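Ribonuclease T2 (Homo sapiens, PDB 3T0O) cleaves single-stranded RNA, preferentially between purine and uridine residues, and so degrades microbial RNA into products sensed by TLR8 in innate immunity. Local coordinates at residues 14-18 against 118-123; 38-44 against 172-176; 56-62 against 107-111; 132-136 against 223-227. One frame throughout, in Å; residues are numbered along the deposited sequence.

Contact 1 (14-18 against 118-123); sequences IMVQH and YRELDL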
loop_
_atom_site.group_PDB
_atom_site.type_symbol
_atom_site.label_atom_id
_atom_site.label_comp_id
_atom_site.label_asym_id
_atom_site.label_seq_id
_atom_site.Cartn_x
_atom_site.Cartn_y
_atom_site.Cartn_z
ATOM N N ILE A 14 1.394 -9.611 1.157
ATOM C CA ILE A 14 2.176 -8.378 1.285
ATOM C C ILE A 14 1.217 -7.212 1.419
ATOM O O ILE A 14 0.376 -7.008 0.517
ATOM C CB ILE A 14 3.069 -8.208 0.058
ATOM C CG1 ILE A 14 3.962 -9.396 -0.182
ATOM C CG2 ILE A 14 3.994 -6.944 0.278
ATOM C CD1 ILE A 14 4.577 -9.378 -1.620
ATOM N N MET A 15 1.253 -6.504 2.564
ATOM C CA MET A 15 0.425 -5.312 2.709
ATOM C C MET A 15 1.250 -4.172 2.125
ATOM O O MET A 15 2.335 -3.882 2.597
ATOM C CB MET A 15 0.109 -5.015 4.164
ATOM C CG MET A 15 -0.489 -3.615 4.362
ATOM S SD MET A 15 -2.087 -3.336 3.506
ATOM C CE MET A 15 -2.678 -1.825 4.222
ATOM N N VAL A 16 0.732 -3.521 1.083
ATOM C CA VAL A 16 1.493 -2.554 0.303
ATOM C C VAL A 16 0.832 -1.224 0.518
ATOM O O VAL A 16 -0.388 -1.054 0.274
ATOM C CB VAL A 16 1.363 -2.924 -1.179
ATOM C CG1 VAL A 16 2.214 -1.909 -1.992
ATOM C CG2 VAL A 16 1.864 -4.368 -1.334
ATOM N N GLN A 17 1.588 -0.215 0.998
ATOM C CA GLN A 17 1.057 1.116 1.232
ATOM C C GLN A 17 1.971 2.085 0.466
ATOM O O GLN A 17 3.148 1.820 0.308
ATOM C CB GLN A 17 1.124 1.429 2.717
ATOM C CG GLN A 17 0.158 0.544 3.501
ATOM C CD GLN A 17 0.257 0.746 4.981
ATOM O OE1 GLN A 17 0.997 0.009 5.693
ATOM N NE2 GLN A 17 -0.370 1.746 5.454
ATOM N N HIS A 18 1.381 3.157 -0.018
ATOM C CA HIS A 18 2.152 4.095 -0.850
ATOM C C HIS A 18 1.887 5.531 -0.484
ATOM O O HIS A 18 0.930 5.834 0.185
ATOM C CB HIS A 18 2.026 3.776 -2.348
ATOM C CG HIS A 18 0.600 3.755 -2.852
ATOM N ND1 HIS A 18 0.328 3.236 -4.103
ATOM C CD2 HIS A 18 -0.579 4.104 -2.294
ATOM C CE1 HIS A 18 -0.972 3.366 -4.324
ATOM N NE2 HIS A 18 -1.554 3.811 -3.221
ATOM N N TYR A 118 -4.728 -2.127 7.641
ATOM C CA TYR A 118 -4.157 -0.784 7.485
ATOM C C TYR A 118 -4.316 0.016 8.811
ATOM O O TYR A 118 -3.375 0.688 9.210
ATOM C CB TYR A 118 -5.031 -0.093 6.423
ATOM C CG TYR A 118 -4.701 1.385 6.203
ATOM C CD1 TYR A 118 -3.545 1.747 5.547
ATOM C CD2 TYR A 118 -5.567 2.349 6.655
ATOM C CE1 TYR A 118 -3.294 3.132 5.325
ATOM C CE2 TYR A 118 -5.344 3.721 6.450
ATOM C CZ TYR A 118 -4.203 4.073 5.766
ATOM O OH TYR A 118 -4.019 5.445 5.593
ATOM N N ARG A 119 -5.465 -0.085 9.459
ATOM C CA ARG A 119 -5.731 0.615 10.725
ATOM C C ARG A 119 -4.836 0.124 11.850
ATOM O O ARG A 119 -4.408 0.907 12.716
ATOM C CB ARG A 119 -7.224 0.422 11.128
ATOM C CG ARG A 119 -8.198 1.046 10.106
ATOM C CD ARG A 119 -9.681 1.085 10.560
ATOM N NE ARG A 119 -10.201 -0.206 11.011
ATOM C CZ ARG A 119 -11.014 -1.011 10.328
ATOM N NH1 ARG A 119 -11.424 -0.728 9.102
ATOM N NH2 ARG A 119 -11.417 -2.139 10.895
ATOM N N GLU A 120 -4.656 -1.206 11.899
ATOM C CA GLU A 120 -3.909 -1.829 12.974
ATOM C C GLU A 120 -2.433 -1.531 12.768
ATOM O O GLU A 120 -1.686 -1.272 13.742
ATOM C CB GLU A 120 -4.163 -3.338 12.992
ATOM C CG GLU A 120 -5.578 -3.643 13.452
ATOM C CD GLU A 120 -5.897 -5.108 13.419
ATOM O OE1 GLU A 120 -5.068 -5.939 12.985
ATOM O OE2 GLU A 120 -7.003 -5.407 13.871
ATOM N N LEU A 121 -1.971 -1.541 11.526
ATOM C CA LEU A 121 -0.583 -1.242 11.361
ATOM C C LEU A 121 -0.268 0.229 11.638
ATOM O O LEU A 121 0.774 0.611 12.231
ATOM C CB LEU A 121 -0.176 -1.549 9.925
ATOM C CG LEU A 121 -0.238 -3.064 9.735
ATOM C CD1 LEU A 121 -0.114 -3.310 8.209
ATOM C CD2 LEU A 121 0.898 -3.829 10.490
ATOM N N ASP A 122 -1.233 1.102 11.241
ATOM C CA ASP A 122 -1.054 2.547 11.412
ATOM C C ASP A 122 0.326 3.087 11.118
ATOM O O ASP A 122 0.962 3.730 11.958
ATOM C CB ASP A 122 -1.600 3.020 12.739
ATOM C CG ASP A 122 -1.924 4.550 12.702
ATOM O OD1 ASP A 122 -1.680 5.191 11.646
ATOM O OD2 ASP A 122 -2.422 4.985 13.756
ATOM N N LEU A 123 0.735 2.819 9.880
ATOM C CA LEU A 123 2.035 3.280 9.430
ATOM C C LEU A 123 2.199 4.782 9.525
ATOM O O LEU A 123 3.240 5.237 9.886
ATOM C CB LEU A 123 2.215 2.776 7.986
ATOM C CG LEU A 123 3.413 3.413 7.254
ATOM C CD1 LEU A 123 4.769 2.913 7.851
ATOM C CD2 LEU A 123 3.269 2.993 5.777
HETATM O O HOH W 1 -1.124 1.806 7.975
#
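Gln17 and Met15, two residues apart on one face of strand 14-18, reach out to the last turn of the helix that ends near Leu121. The amide of Gln17 meets the ring of Tyr118 at a steep tilt, the two planes 74° apart, and its NE2 lies 3.2 Å from Tyr118 CD1. The other end of the amide is turned to aliphatic carbon: Gln17 OE1 sits 3.8 Å from Leu123 CD2, the two side chains running past each other in opposite directions.

No direct hydrogen bond joins the segments. Instead one water ties them, accepting hydrogen bonds from Gln17 NE2 at 2.6 Å and from Leu123 N, and donating one to Tyr118 O at 2.8 Å. That carbonyl also accepts the backbone N-H of Asp122, so the water serves the place where the helix unwinds, Asp122 having positive phi.

Met15 supplies the apolar half. It adopts two conformers; in the one described here CG points anti to the backbone N (chi1 167°) and the chain then bends at chi2, which carries the methyl CE to the edge of the Tyr118 ring, 3.7 Å from Tyr118 CB. Nearer the backbone, Met15 CG passes Leu121 CD1 at 3.9 Å.

The hydroxyl of Tyr118 looks elsewhere, bonding to Trp38 O. Strand 12-18 runs between strands 39-45 and 171-180, and this contact packs helix 107-121, together with the start of helix 123-129, against one face of that sheet; Leu123 continues the packing onto Leu148 and Tyr152 of helix 141-152.

Contact 2 (38-44 against 172-176); sequences WTIHGLW and IGQIE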
loop_
_atom_site.group_PDB
_atom_site.type_symbol
_atom_site.label_atom_id
_atom_site.label_comp_id
_atom_site.label_asym_id
_atom_site.label_seq_id
_atom_site.Cartn_x
_atom_site.Cartn_y
_atom_site.Cartn_z
ATOM N N TRP A 38 0.062 8.066 4.088
ATOM C CA TRP A 38 0.203 6.821 3.376
ATOM C C TRP A 38 -1.101 6.140 3.254
ATOM O O TRP A 38 -1.894 6.108 4.205
ATOM C CB TRP A 38 1.139 5.876 4.169
ATOM C CG TRP A 38 2.562 6.424 4.157
ATOM C CD1 TRP A 38 3.078 7.438 4.986
ATOM C CD2 TRP A 38 3.619 6.024 3.291
ATOM N NE1 TRP A 38 4.389 7.694 4.610
ATOM C CE2 TRP A 38 4.756 6.832 3.608
ATOM C CE3 TRP A 38 3.729 5.053 2.282
ATOM C CZ2 TRP A 38 5.963 6.725 2.927
ATOM C CZ3 TRP A 38 4.949 4.913 1.614
ATOM C CH2 TRP A 38 6.068 5.741 1.960
ATOM N N THR A 39 -1.362 5.629 2.042
ATOM C CA THR A 39 -2.643 4.935 1.802
ATOM C C THR A 39 -2.392 3.526 1.282
ATOM O O THR A 39 -1.257 3.113 0.992
ATOM C CB THR A 39 -3.491 5.684 0.696
ATOM O OG1 THR A 39 -2.674 5.788 -0.488
ATOM C CG2 THR A 39 -3.793 7.075 1.194
ATOM N N ILE A 40 -3.494 2.736 1.205
ATOM C CA ILE A 40 -3.400 1.363 0.781
ATOM C C ILE A 40 -3.216 1.240 -0.706
ATOM O O ILE A 40 -3.998 1.807 -1.484
ATOM C CB ILE A 40 -4.683 0.617 1.145
ATOM C CG1 ILE A 40 -4.900 0.706 2.658
ATOM C CG2 ILE A 40 -4.537 -0.832 0.651
ATOM C CD1 ILE A 40 -6.313 0.189 3.068
ATOM N N HIS A 41 -2.173 0.544 -1.127
ATOM C CA HIS A 41 -2.105 0.097 -2.501
ATOM C C HIS A 41 -2.834 -1.239 -2.639
ATOM O O HIS A 41 -3.799 -1.350 -3.417
ATOM C CB HIS A 41 -0.677 -0.021 -2.887
ATOM C CG HIS A 41 -0.525 -0.227 -4.349
ATOM N ND1 HIS A 41 0.696 -0.130 -4.975
ATOM C CD2 HIS A 41 -1.435 -0.507 -5.307
ATOM C CE1 HIS A 41 0.545 -0.373 -6.268
ATOM N NE2 HIS A 41 -0.735 -0.594 -6.511
ATOM N N GLY A 42 -2.455 -2.242 -1.834
ATOM C CA GLY A 42 -3.265 -3.432 -1.816
ATOM C C GLY A 42 -2.690 -4.467 -0.860
ATOM O O GLY A 42 -1.690 -4.234 -0.197
ATOM N N LEU A 43 -3.398 -5.594 -0.778
ATOM C CA LEU A 43 -3.013 -6.720 0.004
ATOM C C LEU A 43 -2.774 -7.871 -0.945
ATOM O O LEU A 43 -3.705 -8.406 -1.531
ATOM C CB LEU A 43 -4.110 -7.036 1.032
ATOM C CG LEU A 43 -3.788 -8.282 1.846
ATOM C CD1 LEU A 43 -2.627 -8.037 2.770
ATOM C CD2 LEU A 43 -5.038 -8.656 2.728
ATOM N N TRP A 44 -1.512 -8.150 -1.184
ATOM C CA TRP A 44 -1.192 -9.006 -2.328
ATOM C C TRP A 44 -0.615 -10.356 -1.938
ATOM O O TRP A 44 0.400 -10.411 -1.235
ATOM C CB TRP A 44 -0.075 -8.315 -3.103
ATOM C CG TRP A 44 -0.433 -6.966 -3.676
ATOM C CD1 TRP A 44 -1.604 -6.416 -3.788
ATOM C CD2 TRP A 44 0.514 -6.075 -4.256
ATOM N NE1 TRP A 44 -1.504 -5.152 -4.378
ATOM C CE2 TRP A 44 -0.187 -4.950 -4.667
ATOM C CE3 TRP A 44 1.883 -6.153 -4.474
ATOM C CZ2 TRP A 44 0.432 -3.854 -5.282
ATOM C CZ3 TRP A 44 2.497 -5.058 -5.065
ATOM C CH2 TRP A 44 1.799 -3.959 -5.405
ATOM N N ILE A 172 10.940 8.343 -1.867
ATOM C CA ILE A 172 10.227 7.176 -1.281
ATOM C C ILE A 172 8.808 7.167 -1.763
ATOM O O ILE A 172 8.152 8.195 -1.726
ATOM C CB ILE A 172 10.357 7.144 0.237
ATOM C CG1 ILE A 172 9.757 5.821 0.776
ATOM C CG2 ILE A 172 9.574 8.326 0.929
ATOM C CD1 ILE A 172 9.971 5.686 2.316
ATOM N N GLY A 173 8.343 5.965 -2.122
ATOM C CA GLY A 173 6.991 5.814 -2.708
ATOM C C GLY A 173 6.173 4.736 -2.030
ATOM O O GLY A 173 4.975 4.863 -2.048
ATOM N N GLN A 174 6.818 3.667 -1.541
ATOM C CA GLN A 174 5.964 2.487 -1.181
ATOM C C GLN A 174 6.634 1.704 -0.080
ATOM O O GLN A 174 7.843 1.544 -0.108
ATOM C CB GLN A 174 5.722 1.666 -2.472
ATOM C CG GLN A 174 4.809 0.446 -2.231
ATOM C CD GLN A 174 4.223 0.031 -3.600
ATOM O OE1 GLN A 174 3.187 0.553 -3.963
ATOM N NE2 GLN A 174 4.835 -0.925 -4.223
ATOM N N ILE A 175 5.838 1.260 0.899
ATOM C CA ILE A 175 6.373 0.475 2.011
ATOM C C ILE A 175 5.567 -0.784 2.077
ATOM O O ILE A 175 4.323 -0.737 2.048
ATOM C CB ILE A 175 6.269 1.268 3.257
ATOM C CG1 ILE A 175 7.253 2.482 3.205
ATOM C CG2 ILE A 175 6.458 0.341 4.509
ATOM C CD1 ILE A 175 7.097 3.447 4.434
ATOM N N GLU A 176 6.253 -1.892 2.073
ATOM C CA GLU A 176 5.609 -3.246 2.039
ATOM C C GLU A 176 5.933 -3.947 3.322
ATOM O O GLU A 176 7.069 -3.945 3.779
ATOM C CB GLU A 176 6.076 -4.087 0.870
ATOM C CG GLU A 176 5.785 -3.300 -0.436
ATOM C CD GLU A 176 6.085 -4.098 -1.628
ATOM O OE1 GLU A 176 6.777 -5.090 -1.502
ATOM O OE2 GLU A 176 5.658 -3.689 -2.718
#
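The indole of Trp38 meets Ile175 on one face and Ile172 and Gln174 at its rim. Ile175 CD1 stands 3.8 Å from the centroid of the six-membered ring, a CH-pi contact displaced toward the rim, while Ile172 CG1 touches Trp38 CH2 at 3.9 Å near the ring plane. Also at the edge, Gln174 CA approaches Trp38 CZ3.

The imidazole of His41 carries Trp44 CZ2 over the centre of one face and presents its ND1 edge to Gln174; His18 of strand 12-18 also stacks on this ring. His41 ND1 donates to Gln174 OE1 at 2.8 Å through a nearly straight bond (171° at the hydrogen), and the acceptor lies in the ring plane. Ring and amide planes are 48° apart. Although Gln174 starts out pointing away from His41, its extended chain, with CG anti to the backbone N, brings the amide back to it. Gln159 accepts from Gln174 NE2, which helps set the amide's rotation. Gln174 probably acts as a second-shell residue, holding the ring of His41, the predicted active-site histidine. Trp44 bonds Glu90 through NE1 and stacks on His94, both probably active-site residues.

Each segment bears a classic beta bulge, at His41-Gly42 and Gly173-Gln174. The two strands are not neighbours: their axes pass 9.0 Å apart at 53°, with strand 12-18 paired between them, and helices 107-121 and 123-129 pack alongside through Ile40 and Trp38.

Contact 3 (56-62 against 107-111); sequences PFNLEEI and QKKYF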
loop_
_atom_site.group_PDB
_atom_site.type_symbol
_atom_site.label_atom_id
_atom_site.label_comp_id
_atom_site.label_asym_id
_atom_site.label_seq_id
_atom_site.Cartn_x
_atom_site.Cartn_y
_atom_site.Cartn_z
ATOM N N PRO A 56 -15.723 -11.772 -10.977
ATOM C CA PRO A 56 -15.494 -10.359 -11.165
ATOM C C PRO A 56 -15.743 -9.554 -9.901
ATOM O O PRO A 56 -16.555 -9.929 -9.032
ATOM C CB PRO A 56 -16.505 -9.980 -12.240
ATOM C CG PRO A 56 -17.612 -11.017 -12.073
ATOM C CD PRO A 56 -16.859 -12.258 -11.776
ATOM N N PHE A 57 -15.038 -8.437 -9.852
ATOM C CA PHE A 57 -15.303 -7.418 -8.834
ATOM C C PHE A 57 -16.768 -7.014 -8.897
ATOM O O PHE A 57 -17.328 -6.846 -9.987
ATOM C CB PHE A 57 -14.454 -6.208 -9.138
ATOM C CG PHE A 57 -14.585 -5.125 -8.139
ATOM C CD1 PHE A 57 -14.280 -5.359 -6.808
ATOM C CD2 PHE A 57 -15.158 -3.897 -8.499
ATOM C CE1 PHE A 57 -14.449 -4.341 -5.827
ATOM C CE2 PHE A 57 -15.298 -2.876 -7.546
ATOM C CZ PHE A 57 -14.938 -3.064 -6.234
ATOM N N ASN A 58 -17.352 -6.843 -7.713
ATOM C CA ASN A 58 -18.747 -6.437 -7.594
ATOM C C ASN A 58 -18.782 -5.356 -6.490
ATOM O O ASN A 58 -18.752 -5.635 -5.282
ATOM C CB ASN A 58 -19.618 -7.638 -7.249
ATOM C CG ASN A 58 -21.076 -7.275 -7.129
ATOM O OD1 ASN A 58 -21.421 -6.094 -7.220
ATOM N ND2 ASN A 58 -21.948 -8.275 -6.918
ATOM N N LEU A 59 -18.850 -4.112 -6.935
ATOM C CA LEU A 59 -18.838 -2.993 -6.023
ATOM C C LEU A 59 -19.928 -3.083 -4.940
ATOM O O LEU A 59 -19.720 -2.762 -3.776
ATOM C CB LEU A 59 -18.920 -1.705 -6.840
ATOM C CG LEU A 59 -18.762 -0.400 -6.067
ATOM C CD1 LEU A 59 -17.373 -0.317 -5.444
ATOM C CD2 LEU A 59 -18.976 0.770 -7.110
ATOM N N GLU A 60 -21.098 -3.539 -5.351
ATOM C CA GLU A 60 -22.216 -3.707 -4.432
ATOM C C GLU A 60 -21.866 -4.484 -3.164
ATOM O O GLU A 60 -22.386 -4.191 -2.083
ATOM C CB GLU A 60 -23.382 -4.386 -5.166
ATOM C CG GLU A 60 -23.979 -3.490 -6.232
ATOM N N GLU A 61 -20.958 -5.468 -3.282
ATOM C CA GLU A 61 -20.576 -6.320 -2.152
ATOM C C GLU A 61 -19.811 -5.616 -1.069
ATOM O O GLU A 61 -19.806 -6.057 0.100
ATOM C CB GLU A 61 -19.734 -7.469 -2.664
ATOM C CG GLU A 61 -20.591 -8.447 -3.423
ATOM C CD GLU A 61 -19.815 -9.672 -3.885
ATOM O OE1 GLU A 61 -18.935 -10.119 -3.134
ATOM O OE2 GLU A 61 -20.103 -10.177 -4.987
ATOM N N ILE A 62 -19.168 -4.518 -1.439
ATOM C CA ILE A 62 -18.340 -3.764 -0.465
ATOM C C ILE A 62 -18.922 -2.371 -0.208
ATOM O O ILE A 62 -18.233 -1.479 0.262
ATOM C CB ILE A 62 -16.882 -3.650 -0.908
ATOM C CG1 ILE A 62 -16.739 -2.932 -2.252
ATOM C CG2 ILE A 62 -16.239 -5.071 -0.962
ATOM C CD1 ILE A 62 -15.217 -2.445 -2.474
ATOM N N GLN A 107 -15.321 -10.909 -1.345
ATOM C CA GLN A 107 -14.910 -9.555 -1.591
ATOM C C GLN A 107 -14.985 -8.713 -0.321
ATOM O O GLN A 107 -14.040 -7.940 0.006
ATOM C CB GLN A 107 -15.639 -8.923 -2.779
ATOM C CG GLN A 107 -15.236 -9.679 -4.050
ATOM C CD GLN A 107 -15.916 -9.168 -5.287
ATOM O OE1 GLN A 107 -16.085 -7.976 -5.431
ATOM N NE2 GLN A 107 -16.294 -10.097 -6.221
ATOM N N LYS A 108 -16.094 -8.819 0.391
ATOM C CA LYS A 108 -16.244 -7.996 1.574
ATOM C C LYS A 108 -15.177 -8.319 2.624
ATOM O O LYS A 108 -14.670 -7.421 3.308
ATOM C CB LYS A 108 -17.668 -8.157 2.158
ATOM C CG LYS A 108 -17.870 -7.348 3.392
ATOM C CD LYS A 108 -18.000 -5.889 3.125
ATOM C CE LYS A 108 -18.710 -5.190 4.365
ATOM N NZ LYS A 108 -20.084 -5.684 4.656
ATOM N N LYS A 109 -14.866 -9.592 2.775
ATOM C CA LYS A 109 -13.917 -10.004 3.807
ATOM C C LYS A 109 -12.512 -9.583 3.423
ATOM O O LYS A 109 -11.775 -9.077 4.266
ATOM C CB LYS A 109 -13.995 -11.524 4.026
ATOM C CG LYS A 109 -15.193 -11.882 4.870
ATOM C CD LYS A 109 -15.490 -13.408 4.817
ATOM C CE LYS A 109 -14.437 -14.182 5.577
ATOM N NZ LYS A 109 -14.959 -15.658 5.621
ATOM N N TYR A 110 -12.138 -9.762 2.156
ATOM C CA TYR A 110 -10.848 -9.336 1.697
ATOM C C TYR A 110 -10.647 -7.821 1.841
ATOM O O TYR A 110 -9.655 -7.361 2.386
ATOM C CB TYR A 110 -10.741 -9.747 0.206
ATOM C CG TYR A 110 -9.530 -9.191 -0.468
ATOM C CD1 TYR A 110 -8.286 -9.740 -0.219
ATOM C CD2 TYR A 110 -9.623 -8.111 -1.333
ATOM C CE1 TYR A 110 -7.139 -9.246 -0.848
ATOM C CE2 TYR A 110 -8.479 -7.627 -1.954
ATOM C CZ TYR A 110 -7.262 -8.256 -1.718
ATOM O OH TYR A 110 -6.106 -7.773 -2.334
ATOM N N PHE A 111 -11.552 -7.038 1.261
ATOM C CA PHE A 111 -11.359 -5.619 1.376
ATOM C C PHE A 111 -11.511 -5.159 2.826
ATOM O O PHE A 111 -10.749 -4.265 3.244
ATOM C CB PHE A 111 -12.340 -4.879 0.450
ATOM C CG PHE A 111 -11.933 -4.926 -0.968
ATOM C CD1 PHE A 111 -10.973 -4.054 -1.452
ATOM C CD2 PHE A 111 -12.562 -5.782 -1.863
ATOM C CE1 PHE A 111 -10.623 -4.102 -2.823
ATOM C CE2 PHE A 111 -12.208 -5.849 -3.194
ATOM C CZ PHE A 111 -11.258 -5.013 -3.686
HETATM O O HOH W 2 -18.477 -10.081 -0.463
HETATM O O HOH W 3 -17.446 -12.091 -2.976
HETATM O O HOH W 4 -20.839 -3.929 2.276
#
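Gln107 grips the backbone of 56-62 with both ends of its amide, and this is the tight part of the contact. Gln107 OE1 accepts from Asn58 N at 2.8 Å, the donor lying in the carbonyl plane on a lone pair. Gln107 NE2 donates to Pro56 O, also at 2.8 Å but more bent (142°) and tilted from the plane of that carbonyl. Two bonds to residues on either side of Phe57 fix the rotation of the amide.

Beside it the packing turns apolar. Phe57 CE1 meets Phe111 CE2 at 3.8 Å, the rings inclined at 67°. Ile62 CD1 lies over one face of Phe111, toward its rim, with Tyr110 on the opposite face, and Ile62 CG2 touches Phe111 CD2 at 3.9 Å.

Around Glu61 and Lys108 the contact becomes looser and watery. Glu61 OE1 rests 3.5 Å from Gln107 CB, but it reaches the first N-H groups of the helix segment through waters: one leads to Gln107 N and another, 2.7 Å from Glu61 OE1, to Lys108 N. Farther out, a third water links Glu61 O with Lys108 NZ, while the lysine's methylene chain lies along that carbonyl.

The contact thus fastens the loop between strand 39-45 and helix 66-72 to the start of helix 107-121. Met69 of helix 66-72 adjoins Ile62 and Phe111, and helix 84-98 also borders it, Trp91 touching Gln107 and Lys88 touching Phe57.

Contact 4 (132-136 against 223-227); sequences IKPSI and FYPPP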
loop_
_atom_site.group_PDB
_atom_site.type_symbol
_atom_site.label_atom_id
_atom_site.label_comp_id
_atom_site.label_asym_id
_atom_site.label_seq_id
_atom_site.Cartn_x
_atom_site.Cartn_y
_atom_site.Cartn_z
ATOM N N ILE A 132 9.593 10.914 11.723
ATOM C CA ILE A 132 9.808 10.854 10.266
ATOM C C ILE A 132 8.626 11.436 9.554
ATOM O O ILE A 132 7.584 10.795 9.451
ATOM C CB ILE A 132 10.060 9.407 9.828
ATOM C CG1 ILE A 132 11.231 8.892 10.640
ATOM C CG2 ILE A 132 10.306 9.388 8.323
ATOM C CD1 ILE A 132 11.546 7.420 10.342
ATOM N N LYS A 133 8.754 12.691 9.157
ATOM C CA LYS A 133 7.706 13.451 8.544
ATOM C C LYS A 133 8.127 13.907 7.169
ATOM O O LYS A 133 9.316 14.083 6.913
ATOM C CB LYS A 133 7.353 14.636 9.453
ATOM C CG LYS A 133 8.476 15.666 9.615
ATOM C CD LYS A 133 7.978 16.757 10.566
ATOM C CE LYS A 133 9.003 17.911 10.564
ATOM N NZ LYS A 133 10.203 17.578 11.431
ATOM N N PRO A 134 7.161 14.118 6.261
ATOM C CA PRO A 134 7.571 14.701 4.980
ATOM C C PRO A 134 8.343 15.992 5.186
ATOM O O PRO A 134 8.015 16.805 6.058
ATOM C CB PRO A 134 6.247 14.911 4.222
ATOM C CG PRO A 134 5.334 13.869 4.927
ATOM C CD PRO A 134 5.712 13.919 6.389
ATOM N N SER A 135 9.393 16.125 4.361
ATOM C CA SER A 135 10.318 17.208 4.584
ATOM C C SER A 135 11.054 17.550 3.342
ATOM O O SER A 135 11.168 16.749 2.442
ATOM C CB SER A 135 11.281 16.841 5.702
ATOM O OG SER A 135 12.191 17.891 5.988
ATOM N N ILE A 136 11.484 18.827 3.285
ATOM C CA ILE A 136 12.433 19.276 2.289
ATOM C C ILE A 136 13.818 18.671 2.469
ATOM O O ILE A 136 14.615 18.547 1.499
ATOM C CB ILE A 136 12.547 20.848 2.400
ATOM C CG1 ILE A 136 11.152 21.453 2.275
ATOM C CG2 ILE A 136 13.534 21.406 1.415
ATOM C CD1 ILE A 136 10.470 21.079 0.920
ATOM N N PHE A 223 14.301 11.309 -0.589
ATOM C CA PHE A 223 13.343 12.416 -0.405
ATOM C C PHE A 223 11.999 11.835 -0.046
ATOM O O PHE A 223 11.479 10.948 -0.726
ATOM C CB PHE A 223 13.296 13.182 -1.752
ATOM C CG PHE A 223 12.464 14.410 -1.770
ATOM C CD1 PHE A 223 12.393 15.273 -0.688
ATOM C CD2 PHE A 223 11.768 14.723 -2.924
ATOM C CE1 PHE A 223 11.591 16.471 -0.726
ATOM C CE2 PHE A 223 10.969 15.922 -2.974
ATOM C CZ PHE A 223 10.915 16.766 -1.863
ATOM N N TYR A 224 11.369 12.434 0.957
ATOM C CA TYR A 224 10.031 12.030 1.410
ATOM C C TYR A 224 9.210 13.331 1.244
ATOM O O TYR A 224 9.200 14.219 2.138
ATOM C CB TYR A 224 10.173 11.628 2.883
ATOM C CG TYR A 224 8.906 11.244 3.584
ATOM C CD1 TYR A 224 7.792 10.772 2.866
ATOM C CD2 TYR A 224 8.862 11.254 4.945
ATOM C CE1 TYR A 224 6.601 10.398 3.518
ATOM C CE2 TYR A 224 7.749 10.849 5.641
ATOM C CZ TYR A 224 6.600 10.433 4.919
ATOM O OH TYR A 224 5.514 9.996 5.619
ATOM N N PRO A 225 8.571 13.491 0.108
ATOM C CA PRO A 225 8.105 14.814 -0.322
ATOM C C PRO A 225 6.839 15.248 0.354
ATOM O O PRO A 225 5.868 14.472 0.465
ATOM C CB PRO A 225 7.815 14.626 -1.832
ATOM C CG PRO A 225 7.608 13.208 -2.042
ATOM C CD PRO A 225 8.510 12.497 -0.979
ATOM N N PRO A 226 6.824 16.479 0.864
ATOM C CA PRO A 226 5.533 17.062 1.324
ATOM C C PRO A 226 4.546 17.176 0.152
ATOM O O PRO A 226 4.939 17.536 -0.964
ATOM C CB PRO A 226 5.936 18.448 1.839
ATOM C CG PRO A 226 7.376 18.464 1.902
ATOM C CD PRO A 226 7.953 17.375 1.030
ATOM N N PRO A 227 3.263 16.815 0.367
ATOM C CA PRO A 227 2.320 16.825 -0.758
ATOM C C PRO A 227 2.196 18.202 -1.344
ATOM O O PRO A 227 2.423 19.236 -0.646
ATOM C CB PRO A 227 0.976 16.441 -0.143
ATOM C CG PRO A 227 1.268 15.992 1.219
ATOM C CD PRO A 227 2.678 16.285 1.601
HETATM O O HOH W 5 5.230 10.797 8.030
HETATM O O HOH W 6 12.438 14.367 2.673
#
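A single direct hydrogen bond crosses between 132-136 and 223-227: Ser135 N donates to Tyr224 O at 2.9 Å, approaching almost along the C=O axis (174° at the oxygen). The same carbonyl receives a CA-H...O contact from Pro134 CA at 3.3 Å, so two successive residues close on one acceptor.

Two waters extend the polar link. One donates a hydrogen bond to Ile132 O and sits 2.6 Å from Tyr224 OH, bridging the far end of the ring back to the loop. The other accepts from Tyr224 N at 2.8 Å and probably donates to Ser135 O, so backbone groups on both sides of the Tyr224 CA are tied to Ser135.

The aromatic contacts lie around these bonds. Pro134 runs side by side with Tyr224, both pointing the same way, and its CG stands 4.0 Å from the centroid of the phenol ring as a CH-pi contact over one face. With CG anti to the backbone N (chi1 177°), the Tyr224 ring turns that face to the proline, and Ile132 O comes to its edge. Phe223 turns its edge to the backbone, CE1 lying 3.2 Å from Ser135 O.

Purely apolar touches finish the contact: Pro134 CB against Pro226 CA at 3.7 Å, and Ile136 reaching across Pro226. This is plain structural packing that joins the loop between helix 123-129 and strand 139-140 to the C-terminal tail beyond strand 221-222. Tyr224 also bonds Trp38 NE1 through its hydroxyl and touches Leu127 of helix 123-129 and Ile172 of strand 171-180.

Overall arrangement
Contacts 1 and 2 lie at the heart of the fold, their centres 7 Å apart, and share the large antiparallel sheet in which strand 12-18 separates 39-45 from 171-180. Their segments alternate along the chain. Contact 3 is nested within the loops that both close; it shares helix 107-121 with contact 1 and meets contact 2 where Tyr110 OH approaches Leu43 O. Contact 4 follows contacts 1 and 3 in series but crosses contact 2, joined by Trp38 and Tyr224. Contacts 3 and 4, about 34 Å apart between centres, flank the chain's centre on opposite sides; each is joined to contact 2, which holds His41, by a tyrosine side chain, Tyr110 and Tyr224.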